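Local coordinates for uncharacterized protein (Leishmania major, PDB 2B4W) that is of unknown function but belongs to a family grouped with the beta-fructosidase clan, consistent with a beta-propeller-like fold, at residues N32-Y46 with D83-F95. Sequence-based numbering, arbitrary orientation.
Sequences NCSVPFSYKGKTHIY and DPYIAKINNEMIF
Y46 and F37 of the 37-46 hairpin pack on I86, M93 and F95 of a later hairpin (strands 84-89 and 92-100). M93, a selenomethionine, bends at its last torsion (chi3 -91°) and sets CE over the centre of the F37 ring, a CH-pi contact 3.8 Å from the centroid, while H44 CB backs the opposite face. Its SE lies at the edge of the Y46 ring, 3.2 Å from Y46 OH; the flexible selenoether side chain, with selenium in place of methionine's sulfur, reaches both rings. F95 CE1 sits over the centre of one face of Y46, the two ring planes tilted by 47°. Branched I86 splits its duties: CD1 meets F37 CB at 3.5 Å, CG1 packs on V35 CG1, and CG2 touches Y46 CE2. P84 CG and CB pack against Y46 CB; the compact, rigid ring suits this close approach.

Polar links are few. N32 ND2 donates to D83 OD1 (3.3 Å, 162°), coming from above the carboxylate plane; R48 holds the same oxygen in a salt bridge. One water accepts from both V35 N and I86 N, joining the backbones, and Y46 OH bonds to P119 O. The two hairpins, from different sheets, thus meet through a buried apolar core, with the charge of D83 at one end probably offset by R48.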
loop_
_atom_site.group_PDB
_atom_site.type_symbol
_atom_site.label_atom_id
_atom_site.label_comp_id
_atom_site.label_asym_id
_atom_site.label_seq_id
_atom_site.Cartn_x
_atom_site.Cartn_y
_atom_site.Cartn_z
ATOM N N ASN A 32 -4.146 -7.798 -1.081
ATOM C CA ASN A 32 -3.101 -6.796 -1.069
ATOM C C ASN A 32 -3.162 -5.909 -2.316
ATOM O O ASN A 32 -2.261 -5.846 -3.147
ATOM C CB ASN A 32 -1.746 -7.477 -0.937
ATOM C CG ASN A 32 -1.605 -8.198 0.390
ATOM O OD1 ASN A 32 -2.454 -8.121 1.277
ATOM N ND2 ASN A 32 -0.493 -8.907 0.529
ATOM N N CYS A 33 -4.280 -5.208 -2.425
ATOM C CA CYS A 33 -4.540 -4.361 -3.593
ATOM C C CYS A 33 -3.692 -3.103 -3.544
ATOM O O CYS A 33 -3.103 -2.771 -2.511
ATOM C CB CYS A 33 -6.020 -4.012 -3.603
ATOM S SG CYS A 33 -7.093 -5.441 -3.965
ATOM N N SER A 34 -3.660 -2.377 -4.664
ATOM C CA SER A 34 -3.171 -1.007 -4.601
ATOM C C SER A 34 -4.185 -0.137 -3.866
ATOM O O SER A 34 -5.315 -0.565 -3.586
ATOM C CB SER A 34 -2.951 -0.395 -5.977
ATOM O OG SER A 34 -4.127 -0.380 -6.731
ATOM N N VAL A 35 -3.824 1.113 -3.592
ATOM C CA VAL A 35 -4.918 2.005 -3.141
ATOM C C VAL A 35 -5.862 2.203 -4.294
ATOM O O VAL A 35 -5.447 2.177 -5.468
ATOM C CB VAL A 35 -4.352 3.347 -2.652
ATOM C CG1 VAL A 35 -3.690 4.059 -3.810
ATOM C CG2 VAL A 35 -5.460 4.193 -2.073
ATOM N N PRO A 36 -7.163 2.383 -4.131
ATOM C CA PRO A 36 -7.945 2.752 -5.317
ATOM C C PRO A 36 -7.488 4.053 -5.961
ATOM O O PRO A 36 -6.804 4.872 -5.353
ATOM C CB PRO A 36 -9.364 2.928 -4.736
ATOM C CG PRO A 36 -9.341 1.949 -3.594
ATOM C CD PRO A 36 -8.007 2.235 -2.940
ATOM N N PHE A 37 -7.896 4.267 -7.218
ATOM C CA PHE A 37 -7.498 5.472 -7.950
ATOM C C PHE A 37 -8.623 5.754 -8.939
ATOM O O PHE A 37 -9.541 4.930 -8.986
ATOM C CB PHE A 37 -6.175 5.342 -8.699
ATOM C CG PHE A 37 -6.142 4.241 -9.756
ATOM C CD1 PHE A 37 -5.928 2.910 -9.422
ATOM C CD2 PHE A 37 -6.326 4.548 -11.085
ATOM C CE1 PHE A 37 -5.898 1.932 -10.407
ATOM C CE2 PHE A 37 -6.292 3.597 -12.081
ATOM C CZ PHE A 37 -6.069 2.270 -11.739
ATOM N N SER A 38 -8.563 6.841 -9.689
ATOM C CA SER A 38 -9.601 7.068 -10.706
ATOM C C SER A 38 -8.981 7.297 -12.073
ATOM O O SER A 38 -7.891 7.861 -12.190
ATOM C CB SER A 38 -10.477 8.263 -10.292
ATOM O OG SER A 38 -10.380 9.286 -11.260
ATOM N N TYR A 39 -9.665 6.855 -13.116
ATOM C CA TYR A 39 -9.203 6.994 -14.485
ATOM C C TYR A 39 -10.428 6.935 -15.393
ATOM O O TYR A 39 -11.337 6.155 -15.104
ATOM C CB TYR A 39 -8.189 5.908 -14.785
ATOM C CG TYR A 39 -7.526 5.895 -16.132
ATOM C CD1 TYR A 39 -6.701 6.942 -16.525
ATOM C CD2 TYR A 39 -7.707 4.834 -17.019
ATOM C CE1 TYR A 39 -6.069 6.958 -17.761
ATOM C CE2 TYR A 39 -7.087 4.844 -18.250
ATOM C CZ TYR A 39 -6.276 5.900 -18.616
ATOM O OH TYR A 39 -5.662 5.898 -19.843
ATOM N N LYS A 40 -10.452 7.768 -16.420
ATOM C CA LYS A 40 -11.532 7.790 -17.409
ATOM C C LYS A 40 -12.914 7.770 -16.757
ATOM O O LYS A 40 -13.873 7.136 -17.215
ATOM C CB LYS A 40 -11.401 6.625 -18.395
ATOM C CG LYS A 40 -10.455 6.808 -19.571
ATOM C CD LYS A 40 -10.275 5.517 -20.368
ATOM C CE LYS A 40 -9.507 5.733 -21.658
ATOM N NZ LYS A 40 -8.753 4.549 -22.149
ATOM N N GLY A 41 -13.060 8.500 -15.652
ATOM C CA GLY A 41 -14.350 8.665 -15.018
ATOM C C GLY A 41 -14.765 7.555 -14.095
ATOM O O GLY A 41 -15.864 7.556 -13.534
ATOM N N LYS A 42 -13.902 6.557 -13.870
ATOM C CA LYS A 42 -14.287 5.506 -12.950
ATOM C C LYS A 42 -13.167 5.147 -11.964
ATOM O O LYS A 42 -11.997 5.266 -12.301
ATOM C CB LYS A 42 -14.683 4.226 -13.697
ATOM C CG LYS A 42 -15.045 4.400 -15.156
ATOM C CD LYS A 42 -15.985 3.310 -15.645
ATOM C CE LYS A 42 -15.964 3.201 -17.171
ATOM N NZ LYS A 42 -16.964 2.192 -17.659
ATOM N N THR A 43 -13.630 4.711 -10.800
ATOM C CA THR A 43 -12.811 4.231 -9.712
ATOM C C THR A 43 -12.280 2.853 -10.144
ATOM O O THR A 43 -13.033 2.041 -10.682
ATOM C CB THR A 43 -13.607 4.149 -8.414
ATOM O OG1 THR A 43 -13.973 5.463 -7.985
ATOM C CG2 THR A 43 -12.778 3.545 -7.280
ATOM N N HIS A 44 -11.000 2.645 -9.947
ATOM C CA HIS A 44 -10.291 1.425 -10.315
ATOM C C HIS A 44 -9.411 0.980 -9.141
ATOM O O HIS A 44 -9.159 1.692 -8.166
ATOM C CB HIS A 44 -9.410 1.615 -11.518
ATOM C CG HIS A 44 -10.053 1.850 -12.834
ATOM N ND1 HIS A 44 -10.500 3.087 -13.234
ATOM C CD2 HIS A 44 -10.310 0.995 -13.863
ATOM C CE1 HIS A 44 -11.007 2.967 -14.450
ATOM N NE2 HIS A 44 -10.915 1.713 -14.871
ATOM N N ILE A 45 -8.963 -0.262 -9.258
ATOM C CA ILE A 45 -8.046 -0.828 -8.281
ATOM C C ILE A 45 -7.222 -1.947 -8.943
ATOM O O ILE A 45 -7.766 -2.676 -9.772
ATOM C CB ILE A 45 -8.752 -1.334 -7.020
ATOM C CG1 ILE A 45 -7.779 -1.451 -5.863
ATOM C CG2 ILE A 45 -9.497 -2.644 -7.231
ATOM C CD1 ILE A 45 -8.349 -1.761 -4.499
ATOM N N TYR A 46 -5.939 -2.020 -8.591
ATOM C CA TYR A 46 -5.152 -3.197 -8.954
ATOM C C TYR A 46 -5.214 -4.204 -7.809
ATOM O O TYR A 46 -5.111 -3.822 -6.643
ATOM C CB TYR A 46 -3.681 -2.884 -9.213
ATOM C CG TYR A 46 -3.438 -1.995 -10.399
ATOM C CD1 TYR A 46 -3.432 -2.481 -11.701
ATOM C CD2 TYR A 46 -3.202 -0.645 -10.182
ATOM C CE1 TYR A 46 -3.203 -1.641 -12.786
ATOM C CE2 TYR A 46 -2.978 0.188 -11.249
ATOM C CZ TYR A 46 -2.977 -0.307 -12.539
ATOM O OH TYR A 46 -2.746 0.594 -13.539
ATOM N N ASP A 83 1.486 -7.927 -4.885
ATOM C CA ASP A 83 1.326 -6.707 -4.101
ATOM C C ASP A 83 1.498 -5.423 -4.907
ATOM O O ASP A 83 2.502 -4.726 -4.720
ATOM C CB ASP A 83 2.345 -6.666 -2.972
ATOM C CG ASP A 83 2.255 -7.901 -2.094
ATOM O OD1 ASP A 83 1.227 -8.593 -2.222
ATOM O OD2 ASP A 83 3.200 -8.142 -1.321
ATOM N N PRO A 84 0.546 -5.129 -5.777
ATOM C CA PRO A 84 0.688 -3.926 -6.615
ATOM C C PRO A 84 0.526 -2.639 -5.796
ATOM O O PRO A 84 -0.031 -2.635 -4.702
ATOM C CB PRO A 84 -0.426 -4.080 -7.629
ATOM C CG PRO A 84 -1.417 -4.991 -7.000
ATOM C CD PRO A 84 -0.713 -5.859 -6.011
ATOM N N TYR A 85 1.048 -1.529 -6.299
ATOM C CA TYR A 85 1.086 -0.247 -5.604
ATOM C C TYR A 85 1.296 0.905 -6.586
ATOM O O TYR A 85 1.955 0.767 -7.610
ATOM C CB TYR A 85 2.146 -0.145 -4.522
ATOM C CG TYR A 85 3.582 -0.395 -4.872
ATOM C CD1 TYR A 85 4.030 -1.717 -4.906
ATOM C CD2 TYR A 85 4.483 0.622 -5.159
ATOM C CE1 TYR A 85 5.351 -1.989 -5.222
ATOM C CE2 TYR A 85 5.800 0.345 -5.476
ATOM C CZ TYR A 85 6.225 -0.967 -5.504
ATOM O OH TYR A 85 7.521 -1.303 -5.813
ATOM N N ILE A 86 0.710 2.052 -6.234
ATOM C CA ILE A 86 0.709 3.159 -7.179
ATOM C C ILE A 86 1.087 4.474 -6.499
ATOM O O ILE A 86 1.013 4.647 -5.290
ATOM C CB ILE A 86 -0.648 3.404 -7.874
ATOM C CG1 ILE A 86 -1.810 3.623 -6.890
ATOM C CG2 ILE A 86 -0.992 2.326 -8.881
ATOM C CD1 ILE A 86 -3.091 4.037 -7.607
ATOM N N ALA A 87 1.485 5.395 -7.372
ATOM C CA ALA A 87 1.769 6.766 -6.970
ATOM C C ALA A 87 1.580 7.662 -8.184
ATOM O O ALA A 87 1.642 7.173 -9.310
ATOM C CB ALA A 87 3.141 6.919 -6.365
ATOM N N LYS A 88 1.323 8.940 -7.913
ATOM C CA LYS A 88 1.288 9.951 -8.965
ATOM C C LYS A 88 2.497 10.869 -8.817
ATOM O O LYS A 88 2.708 11.503 -7.791
ATOM C CB LYS A 88 -0.013 10.738 -8.949
ATOM C CG LYS A 88 -0.227 11.801 -10.001
ATOM C CD LYS A 88 -1.487 12.639 -9.706
ATOM C CE LYS A 88 -1.115 13.934 -9.027
ATOM N NZ LYS A 88 -2.303 14.709 -8.540
ATOM N N ILE A 89 3.294 10.895 -9.888
ATOM C CA ILE A 89 4.417 11.837 -9.953
ATOM C C ILE A 89 4.335 12.553 -11.296
ATOM O O ILE A 89 4.216 11.945 -12.363
ATOM C CB ILE A 89 5.759 11.160 -9.677
ATOM C CG1 ILE A 89 5.784 10.431 -8.323
ATOM C CG2 ILE A 89 6.925 12.136 -9.709
ATOM C CD1 ILE A 89 5.267 9.016 -8.384
ATOM N N ASN A 90 4.339 13.876 -11.215
ATOM C CA ASN A 90 4.133 14.747 -12.374
ATOM C C ASN A 90 3.044 14.294 -13.330
ATOM O O ASN A 90 3.227 14.068 -14.535
ATOM C CB ASN A 90 5.446 14.907 -13.161
ATOM C CG ASN A 90 6.465 15.640 -12.312
ATOM O OD1 ASN A 90 6.097 16.596 -11.638
ATOM N ND2 ASN A 90 7.708 15.184 -12.345
ATOM N N ASN A 91 1.827 14.157 -12.822
ATOM C CA ASN A 91 0.677 13.906 -13.694
ATOM C C ASN A 91 0.671 12.567 -14.379
ATOM O O ASN A 91 -0.085 12.370 -15.315
ATOM C CB ASN A 91 0.597 15.067 -14.727
ATOM C CG ASN A 91 0.384 16.340 -13.901
ATOM O OD1 ASN A 91 1.178 17.268 -13.953
ATOM N ND2 ASN A 91 -0.684 16.386 -13.105
ATOM N N GLU A 92 1.485 11.637 -13.872
ATOM C CA GLU A 92 1.435 10.279 -14.389
ATOM C C GLU A 92 1.557 9.265 -13.248
ATOM O O GLU A 92 1.958 9.583 -12.122
ATOM C CB GLU A 92 2.523 10.038 -15.437
ATOM C CG GLU A 92 3.913 9.819 -14.883
ATOM C CD GLU A 92 4.936 9.343 -15.895
ATOM O OE1 GLU A 92 4.555 8.891 -16.991
ATOM O OE2 GLU A 92 6.152 9.414 -15.592
HETATM N N MSE A 93 1.180 8.064 -13.643
HETATM C CA MSE A 93 1.217 6.899 -12.780
HETATM C C MSE A 93 2.634 6.292 -12.817
HETATM O O MSE A 93 3.197 6.101 -13.893
HETATM C CB MSE A 93 0.165 5.864 -13.185
HETATM C CG MSE A 93 0.122 4.647 -12.262
HETATM SE SE MSE A 93 -1.124 3.265 -12.762
HETATM C CE MSE A 93 -2.510 4.069 -11.676
ATOM N N ILE A 94 3.152 6.012 -11.647
ATOM C CA ILE A 94 4.270 5.190 -11.262
ATOM C C ILE A 94 3.649 3.971 -10.559
ATOM O O ILE A 94 3.175 4.080 -9.430
ATOM C CB ILE A 94 5.275 5.899 -10.386
ATOM C CG1 ILE A 94 5.927 7.135 -11.013
ATOM C CG2 ILE A 94 6.386 4.940 -9.933
ATOM C CD1 ILE A 94 6.213 6.978 -12.487
ATOM N N PHE A 95 3.640 2.876 -11.294
ATOM C CA PHE A 95 3.064 1.603 -10.881
ATOM C C PHE A 95 4.187 0.608 -10.580
ATOM O O PHE A 95 5.172 0.557 -11.313
ATOM C CB PHE A 95 2.148 1.052 -11.941
ATOM C CG PHE A 95 1.762 -0.418 -11.828
ATOM C CD1 PHE A 95 0.690 -0.815 -11.045
ATOM C CD2 PHE A 95 2.445 -1.407 -12.516
ATOM C CE1 PHE A 95 0.311 -2.153 -10.970
ATOM C CE2 PHE A 95 2.077 -2.737 -12.456
ATOM C CZ PHE A 95 0.989 -3.117 -11.691
HETATM O O HOH W 1 -1.010 1.767 -4.010
#